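Local coordinates for enoyl-CoA hydratase, EchA3 (Mycobacterium marinum M, PDB 3R6H), which probably acts as a lyase of the enoyl-CoA hydratase/isomerase family in lipid metabolism, at residues D118-A123 with F176-S181; L51-N56 with V98-T103; G104-M109 with Y126-N131; V7-D12 with D46-L51. All blocks are in the same frame, centred on the assembly; numbering follows the deposited sequence.

Contact 1: D118-A123 with F176-S181; sequences DHRVAA and FIDEIS
Arg120 reaches across to Asp178 and grips it side-on. Its CG lies anti to the carbonyl carbon (chi1 -60°). CB packs 3.9 Å from Ile177 CA, CG passes Asp178 OD2, and CD comes 3.5 Å from Phe176 O. A bend at chi3 then sets the guanidinium edge against the carboxylate: NE bonds Asp178 OD2 at 2.8 Å and NH2 bonds Asp178 OD1 at 2.9 Å, both almost straight. The two planes are 44° apart: both oxygens lie in the guanidinium plane but are met from above the carboxylate plane. Asp178 OD2 also accepts from Arg120 N through its anti lone pair, and the arginine tip continues to Gly175 O and Ser154 of the second subunit. Aspartate suits this place because its short chain answers both backbone and guanidinium. His119 NE2 donates a hydrogen bond, in its ring plane, to the anti lone pair of Glu179 OE1, 2.7 Å away, while Glu179 OE2 pairs with Arg189. Ala122 CB touches Ile177 CG2 at 3.9 Å. Further along the backbones, Ala122 N bonds Glu179 O and Ser181 N bonds Ala122 O, the parallel ladder by which strand 179-180 closes, within this chain, one edge of the main sheet of this crotonase-like fold.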
loop_
_atom_site.group_PDB
_atom_site.type_symbol
_atom_site.label_atom_id
_atom_site.label_comp_id
_atom_site.label_asym_id
_atom_site.label_seq_id
_atom_site.Cartn_x
_atom_site.Cartn_y
_atom_site.Cartn_z
ATOM N N ASP A 118 13.686 7.651 7.884
ATOM C CA ASP A 118 13.450 7.794 6.440
ATOM C C ASP A 118 13.939 6.606 5.605
ATOM O O ASP A 118 13.342 6.293 4.562
ATOM C CB ASP A 118 14.105 9.073 5.934
ATOM C CG ASP A 118 13.498 10.312 6.566
ATOM O OD1 ASP A 118 12.373 10.679 6.190
ATOM O OD2 ASP A 118 14.119 10.870 7.511
ATOM N N HIS A 119 15.033 5.998 6.055
ATOM C CA HIS A 119 15.667 4.897 5.340
ATOM C C HIS A 119 16.103 3.899 6.408
ATOM O O HIS A 119 16.750 4.272 7.411
ATOM C CB HIS A 119 16.877 5.360 4.515
ATOM C CG HIS A 119 17.474 4.278 3.669
ATOM N ND1 HIS A 119 16.806 3.731 2.601
ATOM C CD2 HIS A 119 18.675 3.644 3.724
ATOM C CE1 HIS A 119 17.563 2.808 2.028
ATOM N NE2 HIS A 119 18.696 2.715 2.705
ATOM N N ARG A 120 15.737 2.640 6.185
ATOM C CA ARG A 120 15.926 1.579 7.166
ATOM C C ARG A 120 16.735 0.426 6.594
ATOM O O ARG A 120 16.306 -0.215 5.642
ATOM C CB ARG A 120 14.561 1.100 7.619
ATOM C CG ARG A 120 13.704 2.129 8.253
ATOM C CD ARG A 120 12.254 1.737 8.221
ATOM N NE ARG A 120 11.756 1.633 6.860
ATOM C CZ ARG A 120 10.524 1.236 6.555
ATOM N NH1 ARG A 120 9.682 0.862 7.531
ATOM N NH2 ARG A 120 10.135 1.173 5.296
ATOM N N VAL A 121 17.913 0.179 7.176
ATOM C CA VAL A 121 18.873 -0.835 6.721
ATOM C C VAL A 121 18.920 -1.977 7.755
ATOM O O VAL A 121 19.113 -1.730 8.960
ATOM C CB VAL A 121 20.284 -0.245 6.567
ATOM C CG1 VAL A 121 21.236 -1.295 6.025
ATOM C CG2 VAL A 121 20.283 1.001 5.641
ATOM N N ALA A 122 18.781 -3.207 7.278
ATOM C CA ALA A 122 18.867 -4.416 8.103
ATOM C C ALA A 122 19.563 -5.538 7.376
ATOM O O ALA A 122 19.733 -5.511 6.158
ATOM C CB ALA A 122 17.455 -4.897 8.558
ATOM N N ALA A 123 19.985 -6.538 8.145
ATOM C CA ALA A 123 20.529 -7.752 7.566
ATOM C C ALA A 123 19.446 -8.804 7.378
ATOM O O ALA A 123 18.408 -8.784 8.053
ATOM C CB ALA A 123 21.621 -8.318 8.489
ATOM N N PHE A 176 8.723 -3.003 6.214
ATOM C CA PHE A 176 9.368 -2.830 7.526
ATOM C C PHE A 176 10.782 -2.286 7.425
ATOM O O PHE A 176 11.270 -1.653 8.359
ATOM C CB PHE A 176 9.382 -4.145 8.352
ATOM C CG PHE A 176 8.302 -4.243 9.409
ATOM C CD1 PHE A 176 8.139 -3.239 10.363
ATOM C CD2 PHE A 176 7.512 -5.371 9.502
ATOM C CE1 PHE A 176 7.198 -3.360 11.366
ATOM C CE2 PHE A 176 6.574 -5.486 10.478
ATOM C CZ PHE A 176 6.397 -4.492 11.423
ATOM N N ILE A 177 11.460 -2.574 6.315
ATOM C CA ILE A 177 12.776 -2.028 6.044
ATOM C C ILE A 177 12.846 -1.577 4.581
ATOM O O ILE A 177 11.976 -1.955 3.744
ATOM C CB ILE A 177 13.873 -3.082 6.319
ATOM C CG1 ILE A 177 13.771 -4.291 5.370
ATOM C CG2 ILE A 177 13.884 -3.483 7.842
ATOM C CD1 ILE A 177 14.928 -5.371 5.539
ATOM N N ASP A 178 13.887 -0.816 4.237
ATOM C CA ASP A 178 14.065 -0.303 2.870
ATOM C C ASP A 178 15.293 -0.891 2.134
ATOM O O ASP A 178 15.374 -0.837 0.890
ATOM C CB ASP A 178 14.183 1.212 2.870
ATOM C CG ASP A 178 13.075 1.880 3.630
ATOM O OD1 ASP A 178 11.923 1.847 3.117
ATOM O OD2 ASP A 178 13.368 2.420 4.720
ATOM N N GLU A 179 16.217 -1.500 2.889
ATOM C CA GLU A 179 17.444 -1.997 2.307
ATOM C C GLU A 179 17.977 -3.130 3.113
ATOM O O GLU A 179 17.986 -3.066 4.353
ATOM C CB GLU A 179 18.495 -0.885 2.265
ATOM C CG GLU A 179 19.813 -1.335 1.717
ATOM C CD GLU A 179 20.775 -0.205 1.345
ATOM O OE1 GLU A 179 20.498 0.986 1.580
ATOM O OE2 GLU A 179 21.871 -0.542 0.808
ATOM N N ILE A 180 18.439 -4.167 2.414
ATOM C CA ILE A 180 19.092 -5.292 3.041
ATOM C C ILE A 180 20.580 -5.200 2.777
ATOM O O ILE A 180 21.001 -5.046 1.629
ATOM C CB ILE A 180 18.599 -6.658 2.495
ATOM C CG1 ILE A 180 17.085 -6.828 2.726
ATOM C CG2 ILE A 180 19.409 -7.804 3.128
ATOM C CD1 ILE A 180 16.472 -8.022 1.991
ATOM N N SER A 181 21.364 -5.294 3.849
ATOM C CA SER A 181 22.825 -5.288 3.769
ATOM C C SER A 181 23.380 -6.498 4.484
ATOM O O SER A 181 22.722 -7.113 5.308
ATOM C CB SER A 181 23.396 -4.026 4.470
ATOM O OG SER A 181 23.029 -2.885 3.713
#

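Contact 2: L51-N56 with V98-T103; sequences LVIAGN and VVIACT
Leu51 to Ala54 run beside Val98 to Ala101 as parallel strands, with axes 4.6 Å apart at closest approach and 23° between their directions. The ladder alternates in the usual parallel way: Val99 N bonds Leu51 O at 2.8 Å, Ile53 N bonds Val99 O, and Ala101 N bonds Ile53 O. Helices 66-69 and 75-92 lie between the two strands in the chain, giving a beta-alpha-beta crossover. On one face, Ile53 and Ile100 lie side by side and point the same way. Ile100 sends CD1 back to Ile53 CB, 3.9 Å away, and Val98 CG1 meets Ile53 CG1. The other face carries Val52, Val99, Ala54 and Ala101. There the two alanine CB atoms of Ala54 and Ala101 sit 3.8 Å apart, and their small size suits a face packed under helix 186-198. Beyond the ladder, Thr103 OG1 sits between its backbone N and carbonyl carbon (chi1 49°) and donates to Asn56 O at 2.8 Å. Gly55, with no side chain, lets Thr103 OG1 come within 3.1 Å of Gly55 C. The Asn56 side chain is tied to Arg58 N, Val59 N, Asp21 and Lys24 O. The chemistry thus divides along the strands: apolar side chains, branched or small, and backbone bonds make a buried, uncharged pairing, whereas hydroxyl and amide groups fix the chain where it leaves the sheet.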
loop_
_atom_site.group_PDB
_atom_site.type_symbol
_atom_site.label_atom_id
_atom_site.label_comp_id
_atom_site.label_asym_id
_atom_site.label_seq_id
_atom_site.Cartn_x
_atom_site.Cartn_y
_atom_site.Cartn_z
ATOM N N LEU A 51 21.007 11.988 10.322
ATOM C CA LEU A 51 21.155 11.356 11.616
ATOM C C LEU A 51 20.960 9.844 11.460
ATOM O O LEU A 51 19.958 9.418 10.880
ATOM C CB LEU A 51 20.084 11.900 12.556
ATOM C CG LEU A 51 20.067 11.420 13.980
ATOM C CD1 LEU A 51 21.424 11.728 14.683
ATOM C CD2 LEU A 51 18.866 12.052 14.735
ATOM N N VAL A 52 21.868 9.073 12.037
ATOM C CA VAL A 52 21.799 7.622 12.085
ATOM C C VAL A 52 21.403 7.191 13.499
ATOM O O VAL A 52 21.981 7.684 14.508
ATOM C CB VAL A 52 23.146 6.997 11.707
ATOM C CG1 VAL A 52 23.136 5.465 11.924
ATOM C CG2 VAL A 52 23.530 7.349 10.259
ATOM N N ILE A 53 20.420 6.302 13.600
ATOM C CA ILE A 53 20.085 5.647 14.878
ATOM C C ILE A 53 20.399 4.168 14.748
ATOM O O ILE A 53 19.851 3.526 13.840
ATOM C CB ILE A 53 18.564 5.760 15.225
ATOM C CG1 ILE A 53 18.034 7.197 15.084
ATOM C CG2 ILE A 53 18.269 5.150 16.589
ATOM C CD1 ILE A 53 18.683 8.173 16.016
ATOM N N ALA A 54 21.253 3.636 15.638
ATOM C CA ALA A 54 21.723 2.258 15.591
ATOM C C ALA A 54 21.443 1.542 16.900
ATOM O O ALA A 54 21.308 2.186 17.942
ATOM C CB ALA A 54 23.263 2.187 15.278
ATOM N N GLY A 55 21.392 0.215 16.845
ATOM C CA GLY A 55 21.303 -0.607 18.032
ATOM C C GLY A 55 22.688 -1.077 18.439
ATOM O O GLY A 55 23.691 -0.417 18.134
ATOM N N ASN A 56 22.728 -2.235 19.091
ATOM C CA ASN A 56 23.992 -2.845 19.479
ATOM C C ASN A 56 24.250 -4.083 18.618
ATOM O O ASN A 56 23.599 -4.294 17.585
ATOM C CB ASN A 56 24.056 -3.101 21.016
ATOM C CG ASN A 56 23.057 -4.128 21.520
ATOM O OD1 ASN A 56 22.558 -4.982 20.768
ATOM N ND2 ASN A 56 22.780 -4.077 22.835
ATOM N N VAL A 98 16.803 10.796 8.359
ATOM C CA VAL A 98 17.115 9.887 9.471
ATOM C C VAL A 98 17.268 8.487 8.894
ATOM O O VAL A 98 16.395 7.999 8.175
ATOM C CB VAL A 98 15.980 9.887 10.500
ATOM C CG1 VAL A 98 16.260 8.875 11.643
ATOM C CG2 VAL A 98 15.784 11.355 11.039
ATOM N N VAL A 99 18.395 7.863 9.189
ATOM C CA VAL A 99 18.668 6.507 8.707
ATOM C C VAL A 99 18.756 5.579 9.914
ATOM O O VAL A 99 19.438 5.871 10.916
ATOM C CB VAL A 99 19.967 6.448 7.872
ATOM C CG1 VAL A 99 20.216 5.042 7.351
ATOM C CG2 VAL A 99 19.958 7.492 6.733
ATOM N N ILE A 100 18.028 4.469 9.863
ATOM C CA ILE A 100 18.073 3.485 10.941
ATOM C C ILE A 100 19.028 2.333 10.551
ATOM O O ILE A 100 18.857 1.673 9.517
ATOM C CB ILE A 100 16.664 2.889 11.258
ATOM C CG1 ILE A 100 15.601 3.976 11.410
ATOM C CG2 ILE A 100 16.725 1.934 12.497
ATOM C CD1 ILE A 100 15.861 4.955 12.572
ATOM N N ALA A 101 20.051 2.121 11.395
ATOM C CA ALA A 101 20.896 0.959 11.301
ATOM C C ALA A 101 20.296 -0.101 12.213
ATOM O O ALA A 101 20.511 -0.120 13.433
ATOM C CB ALA A 101 22.329 1.299 11.709
ATOM N N CYS A 102 19.503 -0.964 11.599
ATOM C CA CYS A 102 18.830 -2.034 12.308
ATOM C C CYS A 102 19.822 -3.187 12.492
ATOM O O CYS A 102 19.932 -4.066 11.661
ATOM C CB CYS A 102 17.584 -2.441 11.532
ATOM S SG CYS A 102 16.472 -3.477 12.510
ATOM N N THR A 103 20.566 -3.129 13.606
ATOM C CA THR A 103 21.736 -3.982 13.817
ATOM C C THR A 103 21.420 -5.339 14.436
ATOM O O THR A 103 22.331 -6.145 14.722
ATOM C CB THR A 103 22.781 -3.235 14.678
ATOM O OG1 THR A 103 22.129 -2.670 15.828
ATOM C CG2 THR A 103 23.432 -2.126 13.851
#

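Contact 3: G104-M109 with Y126-N131; sequences GHAIAM and YNVQAN
Gly104 CA sits over the centre of the Tyr126 ring, 3.6 Å from its centroid and 13° off the normal, a CH-pi contact that a bare glycine allows at such short range. This is the tight end. From it the backbones run on as parallel strands: Ala106 N bonds Asn127 O at 2.9 Å, Gln129 N bonds Ala106 O, and Ala108 N bonds Gln129 O. On the buried face, Ala106 and Val128 both touch Leu114 of helix 109-114. Ala108 takes a positive phi (57°) at the N-cap of that helix. In crotonase relatives the backbone NH of the first residue of the equivalent helix contributes to the oxyanion hole; the position of Met109, whose NH would be the counterpart, is consistent with such a role. A potassium ion lies about 5 Å from the Ala108 side chain. The opposite face is partly exposed. There Ile107 lies alongside Gln129, with CD1 3.8 Å from Gln129 CB, while the amide end of Gln129 turns to Ala163 O. Asn131 crosses Ile107 at about a right angle, bringing OD1 to within 3.4 Å of Ile107 CG2. The loose side is at the His105 end, where a water lies 2.8 Å from His105 ND1 and accepts only a weak bond from Asn127 ND2.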
loop_
_atom_site.group_PDB
_atom_site.type_symbol
_atom_site.label_atom_id
_atom_site.label_comp_id
_atom_site.label_asym_id
_atom_site.label_seq_id
_atom_site.Cartn_x
_atom_site.Cartn_y
_atom_site.Cartn_z
ATOM N N GLY A 104 20.132 -5.605 14.638
ATOM C CA GLY A 104 19.653 -6.897 15.095
ATOM C C GLY A 104 18.149 -6.838 15.118
ATOM O O GLY A 104 17.581 -5.964 14.461
ATOM N N HIS A 105 17.501 -7.722 15.868
ATOM C CA HIS A 105 16.025 -7.734 15.824
ATOM C C HIS A 105 15.342 -6.492 16.359
ATOM O O HIS A 105 15.888 -5.785 17.185
ATOM C CB HIS A 105 15.435 -9.039 16.346
ATOM C CG HIS A 105 15.328 -9.173 17.823
ATOM N ND1 HIS A 105 14.812 -10.322 18.397
ATOM C CD2 HIS A 105 15.602 -8.333 18.846
ATOM C CE1 HIS A 105 14.801 -10.186 19.710
ATOM N NE2 HIS A 105 15.298 -8.999 20.009
ATOM N N ALA A 106 14.144 -6.209 15.843
ATOM C CA ALA A 106 13.378 -5.024 16.236
ATOM C C ALA A 106 11.992 -5.493 16.586
ATOM O O ALA A 106 11.243 -5.897 15.708
ATOM C CB ALA A 106 13.318 -3.982 15.090
ATOM N N ILE A 107 11.663 -5.437 17.879
ATOM C CA ILE A 107 10.418 -6.025 18.390
ATOM C C ILE A 107 9.565 -4.949 19.058
ATOM O O ILE A 107 10.075 -4.129 19.861
ATOM C CB ILE A 107 10.695 -7.165 19.419
ATOM C CG1 ILE A 107 11.603 -8.228 18.824
ATOM C CG2 ILE A 107 9.374 -7.768 19.928
ATOM C CD1 ILE A 107 11.035 -8.927 17.605
ATOM N N ALA A 108 8.280 -4.949 18.697
ATOM C CA ALA A 108 7.264 -4.119 19.364
ATOM C C ALA A 108 7.683 -2.641 19.286
ATOM O O ALA A 108 7.871 -2.144 18.173
ATOM C CB ALA A 108 7.024 -4.600 20.794
ATOM N N MET A 109 7.900 -1.920 20.399
ATOM C CA MET A 109 8.382 -0.531 20.269
ATOM C C MET A 109 9.704 -0.411 19.468
ATOM O O MET A 109 9.942 0.611 18.828
ATOM C CB MET A 109 8.496 0.169 21.638
ATOM C CG MET A 109 8.860 1.651 21.572
ATOM S SD MET A 109 7.583 2.711 20.848
ATOM C CE MET A 109 8.580 3.670 19.718
ATOM N N TYR A 126 17.521 -10.626 10.471
ATOM C CA TYR A 126 17.011 -9.898 11.616
ATOM C C TYR A 126 15.492 -9.867 11.615
ATOM O O TYR A 126 14.874 -9.315 10.684
ATOM C CB TYR A 126 17.548 -8.466 11.658
ATOM C CG TYR A 126 19.084 -8.363 11.768
ATOM C CD1 TYR A 126 19.856 -9.451 12.126
ATOM C CD2 TYR A 126 19.722 -7.158 11.574
ATOM C CE1 TYR A 126 21.259 -9.352 12.228
ATOM C CE2 TYR A 126 21.106 -7.048 11.688
ATOM C CZ TYR A 126 21.859 -8.156 12.010
ATOM O OH TYR A 126 23.230 -8.128 12.118
ATOM N N ASN A 127 14.898 -10.412 12.667
ATOM C CA ASN A 127 13.441 -10.407 12.786
ATOM C C ASN A 127 12.890 -9.041 13.142
ATOM O O ASN A 127 13.458 -8.314 13.983
ATOM C CB ASN A 127 12.956 -11.438 13.826
ATOM C CG ASN A 127 13.201 -12.858 13.406
ATOM O OD1 ASN A 127 13.031 -13.217 12.239
ATOM N ND2 ASN A 127 13.553 -13.716 14.393
ATOM N N VAL A 128 11.753 -8.709 12.529
ATOM C CA VAL A 128 11.029 -7.471 12.803
ATOM C C VAL A 128 9.590 -7.903 13.083
ATOM O O VAL A 128 8.994 -8.597 12.271
ATOM C CB VAL A 128 11.054 -6.472 11.634
ATOM C CG1 VAL A 128 10.327 -5.169 12.062
ATOM C CG2 VAL A 128 12.529 -6.195 11.186
ATOM N N GLN A 129 9.069 -7.547 14.249
ATOM C CA GLN A 129 7.792 -8.080 14.703
ATOM C C GLN A 129 7.146 -7.185 15.717
ATOM O O GLN A 129 7.802 -6.732 16.643
ATOM C CB GLN A 129 8.008 -9.440 15.360
ATOM C CG GLN A 129 6.716 -10.136 15.756
ATOM C CD GLN A 129 6.918 -11.305 16.702
ATOM O OE1 GLN A 129 7.957 -11.436 17.358
ATOM N NE2 GLN A 129 5.885 -12.135 16.824
ATOM N N ALA A 130 5.879 -6.883 15.508
ATOM C CA ALA A 130 5.032 -6.304 16.558
ATOM C C ALA A 130 4.380 -7.503 17.256
ATOM O O ALA A 130 3.391 -8.031 16.800
ATOM C CB ALA A 130 3.972 -5.374 15.936
ATOM N N ASN A 131 4.980 -7.956 18.344
ATOM C CA ASN A 131 4.562 -9.170 18.988
ATOM C C ASN A 131 3.471 -8.996 20.022
ATOM O O ASN A 131 3.124 -9.950 20.685
ATOM C CB ASN A 131 5.770 -9.859 19.638
ATOM C CG ASN A 131 6.258 -9.157 20.900
ATOM O OD1 ASN A 131 6.152 -7.939 21.029
ATOM N ND2 ASN A 131 6.834 -9.949 21.843
HETATM O O HOH W 1 13.098 -12.334 17.357
#

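Contact 4: V7-D12 with D46-L51; sequences VTYTHD and DNVGAL
Tyr9 and His11 approach Asp46 and Val48 without any backbone pairing; the nearest CA atoms, those of His11 and Val48, are 7.6 Å apart. Two residues apart on strand 7-12, Tyr9 and His11 share one face, and side chains alone span the gap. Tyr9 has CG anti to its backbone N (chi1 169°), which carries the long ring out tip to tip with Asp46. Its OH donates to the anti lone pair of Asp46 OD2 at 2.7 Å, with that oxygen near the ring plane. His11 meets the same aspartate differently. Its imidazole stacks on the carboxylate, the planes 13° apart, and Asp46 CB lies 3.8 Å from the ring centroid, over the face in a CH-pi contact. Although His11 ND1 is 3.5 Å from Asp46 OD2, the angle is too poor for a hydrogen bond; the nearby carboxylate might favour a protonated ring. Val48 CG1 touches both Tyr9 OH, at 3.6 Å, and His11 CD2, at 3.9 Å, its branched side chain sliding past that of His11. Asn47, between Asp46 and Val48 in sequence, has positive phi and ends helix 30-46 in a Schellman motif, turning the chain toward strand 50-54. Strand 15-20 separates strands 7-12 and 50-54 in the sheet; helix 30-46 packs on Tyr9 through Ala42, and Val48 also touches Tyr94.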
loop_
_atom_site.group_PDB
_atom_site.type_symbol
_atom_site.label_atom_id
_atom_site.label_comp_id
_atom_site.label_asym_id
_atom_site.label_seq_id
_atom_site.Cartn_x
_atom_site.Cartn_y
_atom_site.Cartn_z
ATOM N N VAL A 7 23.403 5.354 25.591
ATOM C CA VAL A 7 23.436 5.957 24.251
ATOM C C VAL A 7 24.789 6.648 24.053
ATOM O O VAL A 7 25.302 7.282 25.006
ATOM C CB VAL A 7 22.253 6.940 24.056
ATOM C CG1 VAL A 7 22.336 7.687 22.708
ATOM C CG2 VAL A 7 20.944 6.178 24.150
ATOM N N THR A 8 25.406 6.444 22.883
ATOM C CA THR A 8 26.623 7.152 22.477
ATOM C C THR A 8 26.314 7.966 21.247
ATOM O O THR A 8 25.727 7.451 20.283
ATOM C CB THR A 8 27.788 6.197 22.181
ATOM O OG1 THR A 8 28.059 5.411 23.347
ATOM C CG2 THR A 8 29.064 6.980 21.801
ATOM N N TYR A 9 26.652 9.248 21.301
ATOM C CA TYR A 9 26.487 10.160 20.189
ATOM C C TYR A 9 27.843 10.567 19.624
ATOM O O TYR A 9 28.754 10.954 20.375
ATOM C CB TYR A 9 25.733 11.424 20.614
ATOM C CG TYR A 9 25.768 12.520 19.558
ATOM C CD1 TYR A 9 24.991 12.438 18.407
ATOM C CD2 TYR A 9 26.560 13.643 19.708
ATOM C CE1 TYR A 9 25.019 13.440 17.434
ATOM C CE2 TYR A 9 26.595 14.638 18.741
ATOM C CZ TYR A 9 25.821 14.539 17.606
ATOM O OH TYR A 9 25.860 15.537 16.651
ATOM N N THR A 10 27.978 10.465 18.307
ATOM C CA THR A 10 29.162 10.953 17.604
ATOM C C THR A 10 28.761 11.813 16.396
ATOM O O THR A 10 27.732 11.590 15.761
ATOM C CB THR A 10 30.126 9.803 17.202
ATOM O OG1 THR A 10 29.441 8.772 16.479
ATOM C CG2 THR A 10 30.752 9.170 18.440
ATOM N N HIS A 11 29.569 12.832 16.136
ATOM C CA HIS A 11 29.316 13.850 15.129
ATOM C C HIS A 11 30.449 13.663 14.134
ATOM O O HIS A 11 31.625 13.844 14.473
ATOM C CB HIS A 11 29.365 15.251 15.795
ATOM C CG HIS A 11 29.180 16.398 14.845
ATOM N ND1 HIS A 11 29.688 17.657 15.089
ATOM C CD2 HIS A 11 28.544 16.474 13.647
ATOM C CE1 HIS A 11 29.365 18.459 14.087
ATOM N NE2 HIS A 11 28.675 17.765 13.197
ATOM N N ASP A 12 30.104 13.283 12.917
ATOM C CA ASP A 12 31.080 12.823 11.942
ATOM C C ASP A 12 30.863 13.580 10.654
ATOM O O ASP A 12 30.066 13.152 9.773
ATOM C CB ASP A 12 30.938 11.311 11.723
ATOM N N ASP A 46 24.398 20.438 16.903
ATOM C CA ASP A 46 25.391 20.351 15.827
ATOM C C ASP A 46 24.833 20.630 14.428
ATOM O O ASP A 46 25.602 20.747 13.478
ATOM C CB ASP A 46 26.097 18.981 15.854
ATOM C CG ASP A 46 26.992 18.810 17.063
ATOM O OD1 ASP A 46 27.461 19.854 17.587
ATOM O OD2 ASP A 46 27.224 17.659 17.504
ATOM N N ASN A 47 23.511 20.736 14.305
ATOM C CA ASN A 47 22.848 20.983 13.028
ATOM C C ASN A 47 23.334 19.965 11.993
ATOM O O ASN A 47 23.724 20.324 10.885
ATOM C CB ASN A 47 23.066 22.415 12.527
ATOM C CG ASN A 47 22.144 22.783 11.366
ATOM O OD1 ASN A 47 21.017 22.292 11.272
ATOM N ND2 ASN A 47 22.629 23.654 10.477
ATOM N N VAL A 48 23.328 18.693 12.381
ATOM C CA VAL A 48 23.813 17.641 11.479
ATOM C C VAL A 48 23.010 17.596 10.166
ATOM O O VAL A 48 21.831 17.948 10.138
ATOM C CB VAL A 48 23.782 16.250 12.141
ATOM C CG1 VAL A 48 24.675 16.220 13.361
ATOM C CG2 VAL A 48 22.348 15.818 12.492
ATOM N N GLY A 49 23.669 17.173 9.090
ATOM C CA GLY A 49 23.034 17.044 7.773
ATOM C C GLY A 49 22.085 15.845 7.674
ATOM O O GLY A 49 21.163 15.875 6.887
ATOM N N ALA A 50 22.347 14.818 8.473
ATOM C CA ALA A 50 21.544 13.587 8.548
ATOM C C ALA A 50 21.894 12.863 9.853
ATOM O O ALA A 50 22.953 13.102 10.444
ATOM C CB ALA A 50 21.815 12.697 7.304
ATOM N N LEU A 51 21.007 11.988 10.322
ATOM C CA LEU A 51 21.155 11.356 11.616
ATOM C C LEU A 51 20.960 9.844 11.460
ATOM O O LEU A 51 19.958 9.418 10.880
ATOM C CB LEU A 51 20.084 11.900 12.556
ATOM C CG LEU A 51 20.067 11.420 13.980
ATOM C CD1 LEU A 51 21.424 11.728 14.683
ATOM C CD2 LEU A 51 18.866 12.052 14.735
#

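How the contacts relate
Contacts 4, 2 and 1 run in that order both along the chain and across the main sheet, whose strands follow as 7-12, 15-20, 50-54, 98-102, 119-122 and 179-180. Contacts 4 and 2 share Leu51 and strand 50-54, their centres about 12 Å apart. Contact 2 passes to contact 1, centres about 10 Å apart, where Ile100 N probably bonds His119 O. Contact 3 opens after contact 2 closes, and its segments alternate with those of contact 1. Both contacts 2 and 1 touch it, through Cys102 with Tyr126 and Phe176 with Val128, joining the main sheet to the three-stranded sheet near the potassium ion. Contacts 3 and 4, centres about 25 Å apart, flank the chain's centre.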